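Local structure of A-type flavoprotein (Giardia intestinalis, 2Q9U) at residues S43-I46 / T52-D55. The protein binds FMN and a diiron centre and acts as an oxidoreductase that scavenges O2, probably by passing electrons from the flavin to the iron site. Numbering follows the deposited sequence.
Sequences SYFI and TVID
The S43 hydroxyl faces two neighbouring carbonyl oxygens, both on one side of it. OG is 2.8 Å from D55 O and 2.9 Å from I54 O. Its single proton can serve either. OG gets there because it is anti to the backbone N (chi1 172°). W65 also hydrogen-bonds this oxygen through NE1, so a buried hydroxyl has several polar neighbours. CG1 of V53 rests against the same OG at 3.5 Å.

I54 O also takes the amide of Y44, in the carbonyl plane and on a lone pair. I54 N returns a straighter bond to Y44 O (170° at the hydrogen). I46 N points almost straight down the carbonyl of T52, with N to O at 2.7 Å. T52 N closes this pair on I46 O.

These bonds make 39-46 and 52-54 an antiparallel beta hairpin. It lies in the mixed sheet of the metallo-beta-lactamase-like domain. Strands 17-24 and 80-82 extend the sheet beyond it.

On one face, CD1 of I46 meets CD1 of I54 at 4.0 Å, the two side chains crossing at a slant. Extended at chi2 (165°), I46 carries CD1 across to the bent chain of I54. Y44 shares this face, and its OH is bonded to S228 O.

On the other face, V53 CG2 sits at the edge of the F45 ring, near its plane, 4.3 Å from CD1. Helix 62-72 packs on this side, touching F45 through C72 and V53 through I69.

About 9 Å from the diiron centre, the D55 side chain bonds N84 N through OD1 and N170 ND2 through OD2.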
loop_
_atom_site.group_PDB
_atom_site.type_symbol
_atom_site.label_atom_id
_atom_site.label_comp_id
_atom_site.label_asym_id
_atom_site.label_seq_id
_atom_site.Cartn_x
_atom_site.Cartn_y
_atom_site.Cartn_z
ATOM N N SER A 43 30.235 1.851 4.365
ATOM C CA SER A 43 31.383 2.729 4.529
ATOM C C SER A 43 32.453 1.836 5.125
ATOM O O SER A 43 32.115 0.883 5.792
ATOM C CB SER A 43 31.046 3.843 5.526
ATOM O OG SER A 43 32.215 4.599 5.837
ATOM N N TYR A 44 33.728 2.158 4.914
ATOM C CA TYR A 44 34.802 1.256 5.358
ATOM C C TYR A 44 35.874 2.030 6.112
ATOM O O TYR A 44 36.168 3.148 5.749
ATOM C CB TYR A 44 35.427 0.519 4.169
ATOM C CG TYR A 44 34.391 -0.324 3.461
ATOM C CD1 TYR A 44 34.040 -1.584 3.959
ATOM C CD2 TYR A 44 33.692 0.183 2.362
ATOM C CE1 TYR A 44 33.038 -2.353 3.320
ATOM C CE2 TYR A 44 32.689 -0.564 1.735
ATOM C CZ TYR A 44 32.371 -1.827 2.225
ATOM O OH TYR A 44 31.387 -2.578 1.584
ATOM N N PHE A 45 36.425 1.408 7.157
ATOM C CA PHE A 45 37.542 1.985 7.872
ATOM C C PHE A 45 38.803 1.166 7.628
ATOM O O PHE A 45 38.794 -0.049 7.838
ATOM C CB PHE A 45 37.240 2.080 9.368
ATOM C CG PHE A 45 38.462 2.419 10.184
ATOM C CD1 PHE A 45 38.935 3.735 10.246
ATOM C CD2 PHE A 45 39.190 1.403 10.815
ATOM C CE1 PHE A 45 40.116 4.040 10.959
ATOM C CE2 PHE A 45 40.354 1.701 11.531
ATOM C CZ PHE A 45 40.805 3.011 11.622
ATOM N N ILE A 46 39.872 1.839 7.193
ATOM C CA ILE A 46 41.164 1.205 6.944
ATOM C C ILE A 46 42.123 1.552 8.086
ATOM O O ILE A 46 42.469 2.727 8.297
ATOM C CB ILE A 46 41.779 1.616 5.596
ATOM C CG1 ILE A 46 40.777 1.361 4.465
ATOM C CG2 ILE A 46 43.112 0.817 5.349
ATOM C CD1 ILE A 46 41.133 2.062 3.158
ATOM N N THR A 52 41.891 5.805 7.692
ATOM C CA THR A 52 41.148 6.278 6.529
ATOM C C THR A 52 39.735 5.710 6.510
ATOM O O THR A 52 39.548 4.523 6.770
ATOM C CB THR A 52 41.896 5.921 5.243
ATOM O OG1 THR A 52 43.128 6.666 5.199
ATOM C CG2 THR A 52 41.080 6.234 3.989
ATOM N N VAL A 53 38.771 6.578 6.214
ATOM C CA VAL A 53 37.363 6.191 6.020
ATOM C C VAL A 53 37.013 6.342 4.550
ATOM O O VAL A 53 37.339 7.353 3.923
ATOM C CB VAL A 53 36.398 7.034 6.876
ATOM C CG1 VAL A 53 34.911 6.641 6.616
ATOM C CG2 VAL A 53 36.734 6.871 8.358
ATOM N N ILE A 54 36.352 5.319 4.020
ATOM C CA ILE A 54 35.834 5.345 2.650
ATOM C C ILE A 54 34.323 5.531 2.714
ATOM O O ILE A 54 33.607 4.709 3.285
ATOM C CB ILE A 54 36.137 4.029 1.900
ATOM C CG1 ILE A 54 37.621 3.617 2.067
ATOM C CG2 ILE A 54 35.671 4.123 0.403
ATOM C CD1 ILE A 54 38.607 4.556 1.351
ATOM N N ASP A 55 33.868 6.630 2.132
ATOM C CA ASP A 55 32.457 6.998 2.036
ATOM C C ASP A 55 31.739 7.339 3.349
ATOM O O ASP A 55 32.236 7.070 4.431
ATOM C CB ASP A 55 31.677 5.981 1.157
ATOM C CG ASP A 55 32.148 6.017 -0.311
ATOM O OD1 ASP A 55 32.470 7.143 -0.806
ATOM O OD2 ASP A 55 32.219 4.936 -0.946
#